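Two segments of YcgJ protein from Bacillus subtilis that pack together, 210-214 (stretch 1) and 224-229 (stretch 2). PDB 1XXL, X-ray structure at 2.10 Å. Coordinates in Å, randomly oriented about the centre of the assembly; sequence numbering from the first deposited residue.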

ATOM      1  N   ASP A 210       0.268  12.554 -20.024  1.00 18.56           N
ATOM      2  CA  ASP A 210       1.630  12.017 -20.136  1.00 17.84           C
ATOM      3  C   ASP A 210       2.020  11.246 -18.872  1.00 16.83           C
ATOM      4  O   ASP A 210       2.424  10.098 -18.932  1.00 16.70           O
ATOM      5  CB  ASP A 210       2.611  13.183 -20.399  1.00 19.27           C
ATOM      6  CG  ASP A 210       4.083  12.724 -20.561  1.00 22.99           C
ATOM      7  OD1 ASP A 210       4.338  11.664 -21.209  1.00 30.26           O
ATOM      8  OD2 ASP A 210       4.994  13.439 -20.039  1.00 29.84           O
ATOM      9  N   THR A 211       1.879  11.879 -17.717  1.00 14.93           N
ATOM     10  CA  THR A 211       2.295  11.281 -16.457  1.00 14.52           C
ATOM     11  C   THR A 211       1.546   9.988 -16.165  1.00 13.24           C
ATOM     12  O   THR A 211       2.136   9.023 -15.708  1.00 12.78           O
ATOM     13  CB  THR A 211       2.072  12.268 -15.287  1.00 14.40           C
ATOM     14  OG1 THR A 211       2.891  13.431 -15.492  1.00 16.14           O
ATOM     15  CG2 THR A 211       2.433  11.631 -13.947  1.00 14.33           C
ATOM     16  N   PHE A 212       0.242   9.971 -16.414  1.00 12.54           N
ATOM     17  CA  PHE A 212      -0.588   8.816 -16.053  1.00 12.48           C
ATOM     18  C   PHE A 212      -0.978   7.942 -17.257  1.00 11.86           C
ATOM     19  O   PHE A 212      -1.892   7.140 -17.154  1.00 10.32           O
ATOM     20  CB  PHE A 212      -1.826   9.260 -15.241  1.00 11.31           C
ATOM     21  CG  PHE A 212      -1.473   9.998 -13.975  1.00 12.21           C
ATOM     22  CD1 PHE A 212      -0.861   9.338 -12.926  1.00 10.49           C
ATOM     23  CD2 PHE A 212      -1.696  11.369 -13.855  1.00 10.71           C
ATOM     24  CE1 PHE A 212      -0.525  10.009 -11.781  1.00 11.92           C
ATOM     25  CE2 PHE A 212      -1.344  12.042 -12.705  1.00 10.59           C
ATOM     26  CZ  PHE A 212      -0.766  11.366 -11.672  1.00 10.81           C
ATOM     27  N   CYS A 213      -0.284   8.118 -18.386  1.00 12.23           N
ATOM     28  CA  CYS A 213      -0.386   7.222 -19.533  1.00 12.30           C
ATOM     29  C   CYS A 213      -1.834   6.939 -19.914  1.00 12.82           C
ATOM     30  O   CYS A 213      -2.242   5.791 -20.055  1.00 13.21           O
ATOM     31  CB  CYS A 213       0.316   5.914 -19.227  1.00 12.09           C
ATOM     32  SG  CYS A 213       2.016   6.116 -18.687  1.00 14.45           S
ATOM     33  N   ILE A 214      -2.607   8.000 -20.090  1.00 13.77           N
ATOM     34  CA  ILE A 214      -4.039   7.881 -20.305  1.00 14.57           C
ATOM     35  C   ILE A 214      -4.330   7.480 -21.745  1.00 14.88           C
ATOM     36  O   ILE A 214      -3.918   8.153 -22.698  1.00 14.79           O
ATOM     37  CB  ILE A 214      -4.772   9.184 -19.920  1.00 14.23           C
ATOM     38  CG1 ILE A 214      -4.608   9.449 -18.433  1.00 14.88           C
ATOM     39  CG2 ILE A 214      -6.281   9.100 -20.224  1.00 14.92           C
ATOM     40  CD1 ILE A 214      -5.229  10.824 -17.967  1.00 15.70           C
ATOM     41  N   SER A 224      -7.217   2.649 -20.583  1.00 11.88           N
ATOM     42  CA  SER A 224      -6.191   2.350 -19.607  1.00 11.90           C
ATOM     43  C   SER A 224      -5.521   3.612 -19.071  1.00 11.28           C
ATOM     44  O   SER A 224      -5.632   4.693 -19.652  1.00 10.92           O
ATOM     45  CB  SER A 224      -5.137   1.406 -20.215  1.00 12.13           C
ATOM     46  OG  SER A 224      -4.489   2.002 -21.316  1.00 13.17           O
ATOM     47  N   PHE A 225      -4.836   3.455 -17.952  1.00 10.86           N
ATOM     48  CA  PHE A 225      -3.967   4.504 -17.411  1.00 10.92           C
ATOM     49  C   PHE A 225      -2.953   3.840 -16.503  1.00 10.59           C
ATOM     50  O   PHE A 225      -3.063   2.647 -16.241  1.00  9.81           O
ATOM     51  CB  PHE A 225      -4.770   5.608 -16.698  1.00 10.68           C
ATOM     52  CG  PHE A 225      -5.603   5.129 -15.528  1.00  9.81           C
ATOM     53  CD1 PHE A 225      -5.073   5.095 -14.245  1.00 10.30           C
ATOM     54  CD2 PHE A 225      -6.929   4.735 -15.713  1.00 11.79           C
ATOM     55  CE1 PHE A 225      -5.846   4.668 -13.173  1.00 11.28           C
ATOM     56  CE2 PHE A 225      -7.705   4.319 -14.646  1.00 12.07           C
ATOM     57  CZ  PHE A 225      -7.155   4.268 -13.373  1.00 10.87           C
ATOM     58  N   CYS A 226      -1.967   4.594 -16.047  1.00 10.29           N
ATOM     59  CA  CYS A 226      -0.990   4.079 -15.116  1.00 12.01           C
ATOM     60  C   CYS A 226      -0.951   4.916 -13.866  1.00 12.08           C
ATOM     61  O   CYS A 226      -1.026   6.142 -13.924  1.00 12.71           O
ATOM     62  CB  CYS A 226       0.413   4.063 -15.719  1.00 12.26           C
ATOM     63  SG  CYS A 226       0.692   2.825 -17.036  1.00 16.22           S
ATOM     64  N   LEU A 227      -0.801   4.236 -12.745  1.00 12.07           N
ATOM     65  CA  LEU A 227      -0.519   4.851 -11.480  1.00 13.03           C
ATOM     66  C   LEU A 227       0.999   4.782 -11.267  1.00 12.93           C
ATOM     67  O   LEU A 227       1.686   4.019 -11.940  1.00 12.64           O
ATOM     68  CB  LEU A 227      -1.258   4.128 -10.361  1.00 13.30           C
ATOM     69  CG  LEU A 227      -2.636   4.603  -9.871  1.00 15.80           C
ATOM     70  CD1 LEU A 227      -3.381   5.588 -10.734  1.00 17.22           C
ATOM     71  CD2 LEU A 227      -3.519   3.463  -9.450  1.00 14.60           C
ATOM     72  N   LYS A 228       1.512   5.616 -10.360  1.00 12.16           N
ATOM     73  CA  LYS A 228       2.941   5.624 -10.017  1.00 12.42           C
ATOM     74  C   LYS A 228       3.170   4.817  -8.751  1.00 11.64           C
ATOM     75  O   LYS A 228       2.676   5.182  -7.685  1.00 12.40           O
ATOM     76  CB  LYS A 228       3.432   7.056  -9.783  1.00 13.02           C
ATOM     77  CG  LYS A 228       2.951   8.088 -10.778  1.00 15.04           C
ATOM     78  CD  LYS A 228       3.170   7.674 -12.212  1.00 18.17           C
ATOM     79  CE  LYS A 228       4.573   7.836 -12.629  1.00 20.47           C
ATOM     80  NZ  LYS A 228       4.610   7.855 -14.145  1.00 22.70           N
ATOM     81  N   ALA A 229       3.918   3.728  -8.861  1.00 11.10           N
ATOM     82  CA  ALA A 229       4.100   2.791  -7.753  1.00 10.45           C
ATOM     83  C   ALA A 229       5.530   2.784  -7.333  1.00  9.58           C
ATOM     84  O   ALA A 229       6.420   3.095  -8.127  1.00  8.56           O
ATOM     85  CB  ALA A 229       3.673   1.416  -8.169  1.00 10.87           C
TER

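The contact joins the end of a helix, and the turn after it, to a strand. Asp210 and Thr211 are still helical; Phe212, at phi/psi -105/16, is the first residue to leave helical geometry, and Cys213 follows in a left-handed conformation at 49/52. That pair of backbone choices turns the chain out of the helix so that it runs beside the strand 224-229 in a nearly antiparallel sense, the end-to-end directions lying 162° apart. A weak hydrogen bond from Cys213 N to Asp210 O, at 3.4 Å, spans the turn.

The departure from the helix leaves carbonyls free to meet the strand, and two of them accept hydrogen bonds from it. Cys226 N donates to Phe212 O at 2.8 Å with an almost straight angle of 170°, the one backbone-to-backbone hydrogen bond between the stretches. Close by, CA-H groups take up contacts of their own: Phe225 CA lies 3.4 Å from Cys213 O with an angle of 171° at the hydrogen, while Phe212 CA approaches Cys226 O at the same 3.4 Å but with a far more bent 123°. Phe212 CA lies 4.8 Å from Cys226 CA, and Ile214 CA 4.4 Å from Phe225 CA, which marks the register.

The second carbonyl is reached by a side chain. Lys228 leaves its backbone sideways, yet its end comes nearer: chi1, chi2 and chi3 are all m, at -43°, -51° and -77°, and chi4 is t. Three successive m torsions fold the chain instead of extending it, and the amine arrives 3.2 Å from its acceptor, Lys228 NZ donating to Thr211 O near the end of the helix. The pairing suits a cationic donor, since the C-terminal end of a helix is the negative end of its dipole. On the way, the aliphatic part passes the Phe212 ring, with Lys228 CG 4.1 Å from Phe212 CE1, so one lysine supplies both apolar packing and a polar tip.

Phe212 is buried, with chi1 m at -58° and chi2 at -68°. From a sideways CA-to-CB bond, this setting brings the ring beside Lys228 and puts Cys226 O at the ring edge, near its plane, where the partly positive ring hydrogens can face a carbonyl oxygen. Phe225 also starts sideways, but its end leads away. With chi1 p at 60° and chi2 at 90°, its ring leaves the beta carbon as the side chain's near point: Phe225 CB lies 3.3 Å from Phe212 O and 4.2 Å from Ile214 CG1. Ile214, in the common m,t rotamer, points its CA-to-CB bond away, yet CG1 still makes that apolar contact.

Cys213 points toward the strand, and its CB packs 3.8 Å from Cys226 SG. Both cysteines are m, and their sulfurs stay too far apart for a disulfide; here they serve as small apolar groups. The rule is economical: backbone fixes the register and the direction of each CB, and rotamers then place what lies beyond, most plainly in Lys228.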